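Carboxylesterase YbfK (Bacillus subtilis, PDB 4CCY) hydrolyses carboxylic esters to an alcohol and a carboxylate, as a carboxylesterase of the alpha/beta hydrolase superfamily. Local coordinates at residues Q227-I232 with V258-I263; G42-I47 with D87-K92; P235-F240 with Q264-K269. One frame throughout, in Å; residues are numbered along the deposited sequence.

Interaction 1 (Q227-I232 with V258-I263); sequences QELKSI and VLVPGI
The backbone oxygen of Leu259 is met by two carbons of Lys230. CA of Lys230 makes a CA-H...O contact with Leu259 O, at 3.4 Å and 160° at the hydrogen. CG of Lys230 touches the same oxygen from the side chain. This is where helix 226-230 of the alpha/beta hydrolase fold packs against the end of helix 249-259.

Leu259 divides its two methyls between neighbouring residues. Its CD1 lies 4.0 Å from CD1 of Leu229, and its CD2 lies 3.9 Å from CG of Lys230. The lysine chain then turns away from the contact.

Val260 is the first residue to leave the helix. Its CG1 is anti to the backbone N (chi1 -174°), and both of its methyls meet the tip of Ile232. CD1 of Ile232 is 3.7 Å from CG1 of Val260 and only slightly farther from CG2. Leu139 and Leu140 of helix 130-141 also touch Ile232, while Phe158 and Phe224 touch Leu229. The apolar part of the contact therefore runs on into the protein interior.

Pro261 and Gly262 take the two central places of a type II turn from Val260 to Ile263, a sequence well suited to it. The proline ring packs on backbone oxygens: CG is 3.6 Å from Lys230 O, and CD is 3.7 Å from Ile232 O.

Within 227-232, Glu228 O accepts two bonds from Ser231. Ser231 N donates at 3.1 Å to Glu228 O, and Ser231 OG at 2.6 Å to Glu228 O, the hydroxyl tilted 19° from the carbonyl plane.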
ATOM      1  N   GLN A 227      -4.673  15.016  17.495  1.00 17.59           N
ATOM      2  CA  GLN A 227      -3.470  14.924  18.320  1.00 18.23           C
ATOM      3  C   GLN A 227      -2.312  14.234  17.594  1.00 17.52           C
ATOM      4  O   GLN A 227      -1.196  14.757  17.568  1.00 17.69           O
ATOM      5  CB  GLN A 227      -3.801  14.236  19.657  1.00 18.83           C
ATOM      6  CG  GLN A 227      -2.620  13.925  20.563  1.00 19.34           C
ATOM      7  CD  GLN A 227      -3.049  13.460  21.954  1.00 20.22           C
ATOM      8  OE1 GLN A 227      -3.797  12.488  22.097  1.00 20.33           O
ATOM      9  NE2 GLN A 227      -2.572  14.148  22.984  1.00 20.94           N
ATOM     10  N   GLU A 228      -2.576  13.075  16.992  1.00 16.95           N
ATOM     11  CA  GLU A 228      -1.525  12.349  16.282  1.00 16.65           C
ATOM     12  C   GLU A 228      -1.082  13.087  15.029  1.00 16.03           C
ATOM     13  O   GLU A 228       0.106  13.230  14.799  1.00 15.83           O
ATOM     14  CB  GLU A 228      -1.949  10.924  15.941  1.00 16.65           C
ATOM     15  CG  GLU A 228      -2.142  10.044  17.166  1.00 17.37           C
ATOM     16  CD  GLU A 228      -2.920   8.781  16.867  1.00 17.43           C
ATOM     17  OE1 GLU A 228      -4.051   8.849  16.316  1.00 17.37           O
ATOM     18  OE2 GLU A 228      -2.384   7.706  17.187  1.00 18.00           O
ATOM     19  N   LEU A 229      -2.045  13.578  14.248  1.00 15.74           N
ATOM     20  CA  LEU A 229      -1.750  14.208  12.957  1.00 15.51           C
ATOM     21  C   LEU A 229      -0.953  15.509  13.102  1.00 16.33           C
ATOM     22  O   LEU A 229      -0.045  15.778  12.306  1.00 16.17           O
ATOM     23  CB  LEU A 229      -3.039  14.446  12.165  1.00 15.36           C
ATOM     24  CG  LEU A 229      -3.790  13.206  11.622  1.00 14.82           C
ATOM     25  CD1 LEU A 229      -4.958  13.650  10.761  1.00 14.63           C
ATOM     26  CD2 LEU A 229      -2.889  12.287  10.813  1.00 14.06           C
ATOM     27  N   LYS A 230      -1.281  16.302  14.125  1.00 16.97           N
ATOM     28  CA  LYS A 230      -0.556  17.545  14.395  1.00 18.17           C
ATOM     29  C   LYS A 230       0.905  17.294  14.770  1.00 18.33           C
ATOM     30  O   LYS A 230       1.732  18.194  14.628  1.00 18.88           O
ATOM     31  CB  LYS A 230      -1.236  18.350  15.506  1.00 19.27           C
ATOM     32  CG  LYS A 230      -2.574  18.962  15.125  1.00 19.88           C
ATOM     33  CD  LYS A 230      -3.468  19.156  16.352  1.00 21.04           C
ATOM     34  CE  LYS A 230      -3.159  20.447  17.075  1.00 22.66           C
ATOM     35  NZ  LYS A 230      -4.087  20.684  18.222  1.00 24.23           N
ATOM     36  N   SER A 231       1.212  16.074  15.230  1.00 17.96           N
ATOM     37  CA  SER A 231       2.559  15.713  15.698  1.00 18.24           C
ATOM     38  C   SER A 231       3.497  15.208  14.605  1.00 17.93           C
ATOM     39  O   SER A 231       4.671  14.977  14.868  1.00 18.22           O
ATOM     40  CB  SER A 231       2.480  14.664  16.806  1.00 18.37           C
ATOM     41  OG  SER A 231       2.241  13.367  16.270  1.00 17.97           O
ATOM     42  N   ILE A 232       2.988  15.033  13.386  1.00 17.40           N
ATOM     43  CA  ILE A 232       3.815  14.568  12.261  1.00 17.04           C
ATOM     44  C   ILE A 232       4.973  15.540  11.994  1.00 17.78           C
ATOM     45  O   ILE A 232       4.763  16.750  11.859  1.00 17.92           O
ATOM     46  CB  ILE A 232       2.971  14.360  10.977  1.00 16.35           C
ATOM     47  CG1 ILE A 232       2.012  13.177  11.168  1.00 15.72           C
ATOM     48  CG2 ILE A 232       3.867  14.188   9.745  1.00 15.62           C
ATOM     49  CD1 ILE A 232       0.890  13.103  10.157  1.00 15.45           C
ATOM     50  N   VAL A 258      -5.322  20.849   7.209  1.00 18.90           N
ATOM     51  CA  VAL A 258      -5.376  21.693   8.404  1.00 19.66           C
ATOM     52  C   VAL A 258      -4.392  21.208   9.474  1.00 19.14           C
ATOM     53  O   VAL A 258      -3.705  22.019  10.098  1.00 19.34           O
ATOM     54  CB  VAL A 258      -6.807  21.777   9.000  1.00 20.32           C
ATOM     55  CG1 VAL A 258      -6.807  22.530  10.331  1.00 21.35           C
ATOM     56  CG2 VAL A 258      -7.754  22.473   8.033  1.00 21.06           C
ATOM     57  N   LEU A 259      -4.324  19.893   9.672  1.00 18.07           N
ATOM     58  CA  LEU A 259      -3.631  19.328  10.828  1.00 17.89           C
ATOM     59  C   LEU A 259      -2.147  19.011  10.636  1.00 17.44           C
ATOM     60  O   LEU A 259      -1.360  19.214  11.550  1.00 18.23           O
ATOM     61  CB  LEU A 259      -4.379  18.087  11.353  1.00 17.59           C
ATOM     62  CG  LEU A 259      -5.817  18.342  11.834  1.00 18.27           C
ATOM     63  CD1 LEU A 259      -6.541  17.033  12.072  1.00 17.78           C
ATOM     64  CD2 LEU A 259      -5.859  19.229  13.083  1.00 19.39           C
ATOM     65  N   VAL A 260      -1.763  18.515   9.460  1.00 16.60           N
ATOM     66  CA  VAL A 260      -0.405  18.011   9.251  1.00 15.89           C
ATOM     67  C   VAL A 260       0.551  19.120   8.784  1.00 16.50           C
ATOM     68  O   VAL A 260       0.387  19.631   7.681  1.00 16.38           O
ATOM     69  CB  VAL A 260      -0.390  16.845   8.227  1.00 15.06           C
ATOM     70  CG1 VAL A 260       0.992  16.241   8.117  1.00 14.52           C
ATOM     71  CG2 VAL A 260      -1.407  15.763   8.595  1.00 14.65           C
ATOM     72  N   PRO A 261       1.569  19.467   9.607  1.00 17.24           N
ATOM     73  CA  PRO A 261       2.534  20.527   9.272  1.00 18.07           C
ATOM     74  C   PRO A 261       3.317  20.292   7.965  1.00 17.84           C
ATOM     75  O   PRO A 261       3.973  19.264   7.796  1.00 17.56           O
ATOM     76  CB  PRO A 261       3.502  20.519  10.467  1.00 18.53           C
ATOM     77  CG  PRO A 261       2.731  19.905  11.580  1.00 18.40           C
ATOM     78  CD  PRO A 261       1.876  18.860  10.919  1.00 17.41           C
ATOM     79  N   GLY A 262       3.236  21.254   7.052  1.00 18.32           N
ATOM     80  CA  GLY A 262       3.978  21.207   5.794  1.00 17.60           C
ATOM     81  C   GLY A 262       3.487  20.190   4.782  1.00 16.66           C
ATOM     82  O   GLY A 262       4.187  19.908   3.815  1.00 16.33           O
ATOM     83  N   ILE A 263       2.281  19.647   4.982  1.00 16.23           N
ATOM     84  CA  ILE A 263       1.743  18.616   4.075  1.00 15.45           C
ATOM     85  C   ILE A 263       1.505  19.161   2.665  1.00 15.79           C
ATOM     86  O   ILE A 263       1.071  20.302   2.486  1.00 16.30           O
ATOM     87  CB  ILE A 263       0.443  17.951   4.609  1.00 14.99           C
ATOM     88  CG1 ILE A 263       0.098  16.699   3.793  1.00 14.25           C
ATOM     89  CG2 ILE A 263      -0.741  18.927   4.598  1.00 15.31           C
ATOM     90  CD1 ILE A 263      -0.766  15.686   4.519  1.00 13.90           C
TER

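Interaction 2 (G42-I47 with D87-K92); sequences GKTHII and DIIGDK
CB of Asp87 lies against His45, 3.8 Å from His45 O and 4.1 Å from His45 CB. The residue follows strand 82-86 directly, and His45 sits on strand 42-49. These two strands pair antiparallel in the central sheet of the alpha/beta hydrolase fold.

From CB, a chi1 of -87° sets CG of Asp87 beside its own backbone N. The carboxylate then runs alongside the histidine side chain and points the same way, with the two flat groups turned 31° apart. OD2 of Asp87 stays 3.9 Å from ND1 of His45. Its hydrogen bond is to Tyr21 OH instead, and OD1 bonds Ser67 OG.

The backbones are joined by one nearly straight bond, Asp87 N to His45 O at 3.0 Å and 175°. Ser95 OG bridges the same two residues, bonding both Asp87 O and His45 N.

Beyond Asp87 the chain makes a type II turn from Ile88 to Asp91, with Gly90 at its third position. Ile89 reaches back from this turn to strand 42-49. Its CD1 lies 3.7 Å from OG1 of Thr44, and the two side chains cross at about a right angle. Thr44 OG1 also donates to Gly42 O, from above the carbonyl plane, but its stronger polar partner is NE1 of Trp110 on helix 104-118, which touches Ile89 as well.

Gly42 leaves room for the isoleucine tip. A CB on Gly42 would clash with CD1 of Ile89, which already lies 3.5 Å from Gly42 O.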
ATOM      1  N   GLY A  42       7.166 -12.987  10.570  1.00 16.69           N
ATOM      2  CA  GLY A  42       7.332 -13.917   9.455  1.00 16.50           C
ATOM      3  C   GLY A  42       8.194 -13.440   8.297  1.00 16.29           C
ATOM      4  O   GLY A  42       8.528 -12.244   8.183  1.00 15.82           O
ATOM      5  N   LYS A  43       8.526 -14.389   7.421  1.00 16.57           N
ATOM      6  CA  LYS A  43       9.296 -14.144   6.206  1.00 16.44           C
ATOM      7  C   LYS A  43       8.513 -13.219   5.274  1.00 15.40           C
ATOM      8  O   LYS A  43       7.402 -13.544   4.849  1.00 14.87           O
ATOM      9  CB  LYS A  43       9.593 -15.470   5.499  1.00 17.72           C
ATOM     10  CG  LYS A  43      10.932 -16.107   5.859  1.00 19.53           C
ATOM     11  CD  LYS A  43      11.128 -17.473   5.188  1.00 21.29           C
ATOM     12  CE  LYS A  43      11.008 -17.437   3.664  1.00 21.71           C
ATOM     13  NZ  LYS A  43      11.202 -18.759   2.986  1.00 23.74           N
ATOM     14  N   THR A  44       9.101 -12.065   4.970  1.00 14.49           N
ATOM     15  CA  THR A  44       8.419 -10.996   4.234  1.00 13.37           C
ATOM     16  C   THR A  44       9.035 -10.905   2.851  1.00 13.20           C
ATOM     17  O   THR A  44      10.261 -10.781   2.724  1.00 13.17           O
ATOM     18  CB  THR A  44       8.565  -9.646   4.978  1.00 12.98           C
ATOM     19  OG1 THR A  44       7.878  -9.724   6.225  1.00 12.65           O
ATOM     20  CG2 THR A  44       8.006  -8.470   4.154  1.00 12.61           C
ATOM     21  N   HIS A  45       8.183 -10.969   1.824  1.00 12.79           N
ATOM     22  CA  HIS A  45       8.636 -10.966   0.430  1.00 13.04           C
ATOM     23  C   HIS A  45       8.964  -9.580  -0.042  1.00 12.78           C
ATOM     24  O   HIS A  45       8.208  -8.632   0.221  1.00 12.06           O
ATOM     25  CB  HIS A  45       7.600 -11.620  -0.481  1.00 13.32           C
ATOM     26  CG  HIS A  45       8.106 -11.931  -1.875  1.00 14.18           C
ATOM     27  ND1 HIS A  45       7.910 -11.105  -2.920  1.00 14.13           N
ATOM     28  CD2 HIS A  45       8.798 -13.033  -2.374  1.00 15.00           C
ATOM     29  CE1 HIS A  45       8.449 -11.644  -4.029  1.00 14.95           C
ATOM     30  NE2 HIS A  45       8.985 -12.825  -3.698  1.00 15.60           N
ATOM     31  N   ILE A  46      10.115  -9.457  -0.716  1.00 13.12           N
ATOM     32  CA  ILE A  46      10.587  -8.184  -1.285  1.00 13.07           C
ATOM     33  C   ILE A  46      10.864  -8.338  -2.781  1.00 13.38           C
ATOM     34  O   ILE A  46      11.485  -9.314  -3.196  1.00 13.56           O
ATOM     35  CB  ILE A  46      11.922  -7.726  -0.629  1.00 13.55           C
ATOM     36  CG1 ILE A  46      11.904  -7.878   0.903  1.00 13.57           C
ATOM     37  CG2 ILE A  46      12.334  -6.332  -1.118  1.00 13.40           C
ATOM     38  CD1 ILE A  46      11.029  -6.907   1.661  1.00 13.11           C
ATOM     39  N   ILE A  47      10.418  -7.372  -3.584  1.00 13.08           N
ATOM     40  CA  ILE A  47      10.906  -7.240  -4.946  1.00 13.47           C
ATOM     41  C   ILE A  47      11.738  -5.958  -5.034  1.00 13.81           C
ATOM     42  O   ILE A  47      11.202  -4.876  -4.852  1.00 13.32           O
ATOM     43  CB  ILE A  47       9.771  -7.222  -5.983  1.00 13.30           C
ATOM     44  CG1 ILE A  47       8.937  -8.508  -5.878  1.00 13.58           C
ATOM     45  CG2 ILE A  47      10.348  -7.059  -7.385  1.00 13.70           C
ATOM     46  CD1 ILE A  47       7.689  -8.540  -6.739  1.00 13.77           C
ATOM     47  N   ASP A  87       5.704  -6.961   0.372  1.00 11.01           N
ATOM     48  CA  ASP A  87       4.394  -7.626   0.457  1.00 11.07           C
ATOM     49  C   ASP A  87       3.932  -7.593   1.901  1.00 10.75           C
ATOM     50  O   ASP A  87       4.582  -8.156   2.767  1.00 10.61           O
ATOM     51  CB  ASP A  87       4.438  -9.080  -0.061  1.00 11.16           C
ATOM     52  CG  ASP A  87       4.222  -9.180  -1.574  1.00 11.79           C
ATOM     53  OD1 ASP A  87       4.082  -8.126  -2.246  1.00 11.66           O
ATOM     54  OD2 ASP A  87       4.226 -10.316  -2.113  1.00 11.91           O
ATOM     55  N   ILE A  88       2.820  -6.914   2.158  1.00 10.45           N
ATOM     56  CA  ILE A  88       2.358  -6.738   3.535  1.00 10.45           C
ATOM     57  C   ILE A  88       1.962  -8.094   4.105  1.00 10.70           C
ATOM     58  O   ILE A  88       1.099  -8.778   3.564  1.00 10.88           O
ATOM     59  CB  ILE A  88       1.198  -5.711   3.640  1.00 10.46           C
ATOM     60  CG1 ILE A  88       1.659  -4.341   3.111  1.00 10.11           C
ATOM     61  CG2 ILE A  88       0.692  -5.624   5.085  1.00 10.45           C
ATOM     62  CD1 ILE A  88       0.521  -3.424   2.702  1.00 10.44           C
ATOM     63  N   ILE A  89       2.627  -8.475   5.188  1.00 11.00           N
ATOM     64  CA  ILE A  89       2.425  -9.761   5.808  1.00 11.41           C
ATOM     65  C   ILE A  89       1.027  -9.817   6.434  1.00 11.83           C
ATOM     66  O   ILE A  89       0.579  -8.846   7.062  1.00 11.68           O
ATOM     67  CB  ILE A  89       3.583 -10.068   6.794  1.00 11.78           C
ATOM     68  CG1 ILE A  89       3.759 -11.585   6.988  1.00 12.25           C
ATOM     69  CG2 ILE A  89       3.449  -9.304   8.109  1.00 11.68           C
ATOM     70  CD1 ILE A  89       5.159 -11.956   7.474  1.00 12.74           C
ATOM     71  N   GLY A  90       0.325 -10.923   6.205  1.00 12.23           N
ATOM     72  CA  GLY A  90      -1.055 -11.067   6.680  1.00 13.16           C
ATOM     73  C   GLY A  90      -2.103 -10.709   5.637  1.00 13.53           C
ATOM     74  O   GLY A  90      -3.309 -10.741   5.908  1.00 14.18           O
ATOM     75  N   ASP A  91      -1.643 -10.384   4.435  1.00 13.18           N
ATOM     76  CA  ASP A  91      -2.527 -10.150   3.295  1.00 13.46           C
ATOM     77  C   ASP A  91      -2.221 -11.203   2.210  1.00 13.80           C
ATOM     78  O   ASP A  91      -1.253 -11.973   2.330  1.00 13.77           O
ATOM     79  CB  ASP A  91      -2.340  -8.710   2.794  1.00 12.99           C
ATOM     80  CG  ASP A  91      -3.317  -8.316   1.682  1.00 13.47           C
ATOM     81  OD1 ASP A  91      -4.398  -8.932   1.554  1.00 14.15           O
ATOM     82  OD2 ASP A  91      -2.989  -7.377   0.920  1.00 12.97           O
ATOM     83  N   LYS A  92      -3.042 -11.249   1.167  1.00 13.99           N
ATOM     84  CA  LYS A  92      -2.888 -12.266   0.123  1.00 14.27           C
ATOM     85  C   LYS A  92      -1.746 -11.908  -0.835  1.00 13.91           C
ATOM     86  O   LYS A  92      -1.894 -11.072  -1.739  1.00 13.43           O
ATOM     87  CB  LYS A  92      -4.203 -12.504  -0.618  1.00 15.03           C
ATOM     88  CG  LYS A  92      -5.319 -13.021   0.271  1.00 15.61           C
ATOM     89  CD  LYS A  92      -5.182 -14.510   0.547  1.00 16.18           C
ATOM     90  CE  LYS A  92      -6.288 -14.971   1.481  1.00 17.05           C
ATOM     91  NZ  LYS A  92      -7.653 -14.804   0.905  1.00 17.89           N
TER

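Interaction 3 (P235-F240 with Q264-K269); sequences PVLLMF and QAEIVK
Leu238 and Ala265 meet at the middle of two paired strands, with Leu238 CB 4.0 Å from Ala265 CB. On the same face, Phe240 CB lies 4.2 Å from Ile267 CG1. Residues 236-240 and 264-268 run parallel, their axes 9° apart, and helix 249-259 connects strand 236-241 to strand 264-268 in a beta-alpha-beta crossover.

Five backbone bonds tie the strands together. They run from Gln264 N to Val236 O at one end to Val268 N to Phe240 O at the other. Leu238 and Phe240 each bond through both N and O.

The opposite face carries Leu237, Met239, Gln264 and Glu266. Met239 and Glu266 lie side by side and point the same way. The methionine chain bends at its last torsion (chi3 75°), which sets CE 3.6 Å from OE2 of Glu266 and 3.8 Å from CG2 of Val268. With chi1 at 61°, CG of Glu266 sits between the backbone N and the carbonyl carbon, 4.0 Å from CG of Met239.

The polar ends are held by helix 280-290. Glu266 OE1 forms a salt bridge with Arg286 NE, and OE2 bonds Tyr282 OH. Gln264 OE1 accepts a hydrogen bond from Arg286 NH2. An alanine in place of Glu266 would probably leave Arg286 without its charged mate and the methyl end of Met239 freer to turn.

Phe240 comes about 5 Å, side chain to side chain, from Glu244, the probable acid of the charge relay. Helix 249-259 covers the Leu238 and Phe240 face, helix 280-290 covers the Leu237 and Met239 face, and strand 146-152 pairs with the far side of strand 236-241.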
ATOM      1  N   PRO A 235       8.159  15.211   5.929  1.00 15.81           N
ATOM      2  CA  PRO A 235       7.419  15.639   4.741  1.00 15.15           C
ATOM      3  C   PRO A 235       6.495  14.549   4.205  1.00 14.17           C
ATOM      4  O   PRO A 235       6.940  13.421   3.922  1.00 13.78           O
ATOM      5  CB  PRO A 235       8.521  15.937   3.718  1.00 15.62           C
ATOM      6  CG  PRO A 235       9.760  16.151   4.532  1.00 16.42           C
ATOM      7  CD  PRO A 235       9.617  15.232   5.709  1.00 16.30           C
ATOM      8  N   VAL A 236       5.221  14.902   4.058  1.00 13.48           N
ATOM      9  CA  VAL A 236       4.210  13.996   3.569  1.00 12.77           C
ATOM     10  C   VAL A 236       3.616  14.561   2.274  1.00 12.70           C
ATOM     11  O   VAL A 236       3.303  15.757   2.195  1.00 13.07           O
ATOM     12  CB  VAL A 236       3.098  13.756   4.630  1.00 12.53           C
ATOM     13  CG1 VAL A 236       1.921  12.964   4.059  1.00 11.87           C
ATOM     14  CG2 VAL A 236       3.663  13.055   5.864  1.00 12.62           C
ATOM     15  N   LEU A 237       3.493  13.696   1.267  1.00 12.16           N
ATOM     16  CA  LEU A 237       2.654  13.948   0.099  1.00 12.04           C
ATOM     17  C   LEU A 237       1.411  13.059   0.184  1.00 11.81           C
ATOM     18  O   LEU A 237       1.527  11.827   0.255  1.00 11.48           O
ATOM     19  CB  LEU A 237       3.416  13.660  -1.200  1.00 11.89           C
ATOM     20  CG  LEU A 237       2.560  13.582  -2.471  1.00 11.63           C
ATOM     21  CD1 LEU A 237       1.940  14.933  -2.850  1.00 11.98           C
ATOM     22  CD2 LEU A 237       3.366  13.017  -3.622  1.00 11.64           C
ATOM     23  N   LEU A 238       0.238  13.688   0.184  1.00 11.97           N
ATOM     24  CA  LEU A 238      -1.046  12.997   0.296  1.00 11.91           C
ATOM     25  C   LEU A 238      -1.895  13.183  -0.966  1.00 12.35           C
ATOM     26  O   LEU A 238      -2.207  14.321  -1.357  1.00 12.70           O
ATOM     27  CB  LEU A 238      -1.830  13.514   1.511  1.00 12.01           C
ATOM     28  CG  LEU A 238      -3.180  12.833   1.801  1.00 11.91           C
ATOM     29  CD1 LEU A 238      -3.033  11.325   1.985  1.00 11.25           C
ATOM     30  CD2 LEU A 238      -3.863  13.452   3.009  1.00 12.05           C
ATOM     31  N   MET A 239      -2.278  12.069  -1.587  1.00 12.09           N
ATOM     32  CA  MET A 239      -3.013  12.114  -2.844  1.00 12.60           C
ATOM     33  C   MET A 239      -4.314  11.324  -2.766  1.00 12.46           C
ATOM     34  O   MET A 239      -4.329  10.175  -2.350  1.00 12.26           O
ATOM     35  CB  MET A 239      -2.144  11.597  -4.008  1.00 12.63           C
ATOM     36  CG  MET A 239      -0.827  12.359  -4.175  1.00 13.16           C
ATOM     37  SD  MET A 239       0.156  11.769  -5.566  1.00 13.76           S
ATOM     38  CE  MET A 239      -0.740  12.459  -6.943  1.00 13.76           C
ATOM     39  N   PHE A 240      -5.403  11.957  -3.170  1.00 12.84           N
ATOM     40  CA  PHE A 240      -6.682  11.270  -3.326  1.00 13.02           C
ATOM     41  C   PHE A 240      -7.140  11.396  -4.767  1.00 13.54           C
ATOM     42  O   PHE A 240      -6.731  12.323  -5.483  1.00 13.85           O
ATOM     43  CB  PHE A 240      -7.755  11.916  -2.455  1.00 13.29           C
ATOM     44  CG  PHE A 240      -7.444  11.941  -0.990  1.00 13.00           C
ATOM     45  CD1 PHE A 240      -7.669  10.819  -0.190  1.00 12.82           C
ATOM     46  CD2 PHE A 240      -6.970  13.105  -0.392  1.00 13.15           C
ATOM     47  CE1 PHE A 240      -7.403  10.868   1.178  1.00 12.72           C
ATOM     48  CE2 PHE A 240      -6.708  13.155   0.968  1.00 12.99           C
ATOM     49  CZ  PHE A 240      -6.916  12.034   1.751  1.00 12.73           C
ATOM     50  N   GLN A 264       1.797  18.326   1.674  1.00 15.44           N
ATOM     51  CA  GLN A 264       1.339  18.572   0.321  1.00 15.66           C
ATOM     52  C   GLN A 264       0.223  17.572   0.045  1.00 15.18           C
ATOM     53  O   GLN A 264       0.463  16.364  -0.079  1.00 14.90           O
ATOM     54  CB  GLN A 264       2.492  18.460  -0.671  1.00 15.47           C
ATOM     55  CG  GLN A 264       3.582  19.488  -0.389  1.00 15.90           C
ATOM     56  CD  GLN A 264       4.858  19.268  -1.171  1.00 16.01           C
ATOM     57  OE1 GLN A 264       4.843  18.714  -2.267  1.00 15.90           O
ATOM     58  NE2 GLN A 264       5.984  19.713  -0.606  1.00 16.45           N
ATOM     59  N   ALA A 265      -0.999  18.081   0.011  1.00 15.03           N
ATOM     60  CA  ALA A 265      -2.179  17.248  -0.204  1.00 14.46           C
ATOM     61  C   ALA A 265      -2.933  17.739  -1.433  1.00 14.70           C
ATOM     62  O   ALA A 265      -3.014  18.950  -1.670  1.00 14.96           O
ATOM     63  CB  ALA A 265      -3.077  17.266   1.024  1.00 14.48           C
ATOM     64  N   GLU A 266      -3.474  16.794  -2.207  1.00 14.16           N
ATOM     65  CA  GLU A 266      -4.184  17.101  -3.434  1.00 14.33           C
ATOM     66  C   GLU A 266      -5.234  16.057  -3.772  1.00 14.28           C
ATOM     67  O   GLU A 266      -5.170  14.911  -3.310  1.00 13.75           O
ATOM     68  CB  GLU A 266      -3.198  17.260  -4.614  1.00 14.26           C
ATOM     69  CG  GLU A 266      -2.379  16.015  -4.937  1.00 13.85           C
ATOM     70  CD  GLU A 266      -1.344  16.253  -6.031  1.00 13.98           C
ATOM     71  OE1 GLU A 266      -0.257  16.747  -5.733  1.00 14.32           O
ATOM     72  OE2 GLU A 266      -1.616  15.968  -7.200  1.00 13.92           O
ATOM     73  N   ILE A 267      -6.182  16.458  -4.612  1.00 14.68           N
ATOM     74  CA  ILE A 267      -7.192  15.563  -5.136  1.00 14.92           C
ATOM     75  C   ILE A 267      -7.089  15.577  -6.669  1.00 15.60           C
ATOM     76  O   ILE A 267      -7.259  16.620  -7.309  1.00 16.34           O
ATOM     77  CB  ILE A 267      -8.605  15.967  -4.657  1.00 15.53           C
ATOM     78  CG1 ILE A 267      -8.690  15.932  -3.109  1.00 15.33           C
ATOM     79  CG2 ILE A 267      -9.655  15.070  -5.291  1.00 15.84           C
ATOM     80  CD1 ILE A 267      -9.911  16.620  -2.525  1.00 15.76           C
ATOM     81  N   VAL A 268      -6.810  14.411  -7.242  1.00 15.40           N
ATOM     82  CA  VAL A 268      -6.509  14.273  -8.666  1.00 15.96           C
ATOM     83  C   VAL A 268      -7.782  13.972  -9.480  1.00 16.87           C
ATOM     84  O   VAL A 268      -8.604  13.128  -9.095  1.00 16.92           O
ATOM     85  CB  VAL A 268      -5.432  13.188  -8.874  1.00 15.40           C
ATOM     86  CG1 VAL A 268      -5.090  13.005 -10.350  1.00 15.82           C
ATOM     87  CG2 VAL A 268      -4.182  13.530  -8.068  1.00 14.96           C
ATOM     88  N   LYS A 269      -7.951  14.708 -10.578  1.00 18.00           N
ATOM     89  CA  LYS A 269      -9.082  14.552 -11.484  1.00 19.07           C
ATOM     90  C   LYS A 269      -9.015  13.256 -12.257  1.00 18.94           C
ATOM     91  O   LYS A 269      -7.931  12.772 -12.588  1.00 18.40           O
ATOM     92  CB  LYS A 269      -9.122  15.690 -12.498  1.00 20.51           C
ATOM     93  CG  LYS A 269      -9.876  16.914 -12.039  1.00 21.63           C
ATOM     94  CD  LYS A 269      -9.848  17.990 -13.118  1.00 22.92           C
ATOM     95  CE  LYS A 269     -11.155  18.049 -13.888  1.00 24.23           C
ATOM     96  NZ  LYS A 269     -11.383  19.411 -14.455  1.00 25.63           N
TER

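Interaction 2 closes first along the chain. Interactions 1 and 3 follow and interleave: 227-232, 235-240, 258-263, 264-269. They are neighbours, with centres about 14 Å apart. Ile263 joins them, packing its CG1 3.7 Å from Val236 O. Helix 249-259 contributes its end to interaction 1 and links the two strands of interaction 3. Interaction 2 lies on the other side of the chain's centre, about 29 Å from interaction 1, centre to centre. Interactions 2 and 3 both reach one mixed sheet, at places whose centres are about 26 Å apart. Of the three, interaction 3 comes near the probable catalytic residues, while the other two are structural packing.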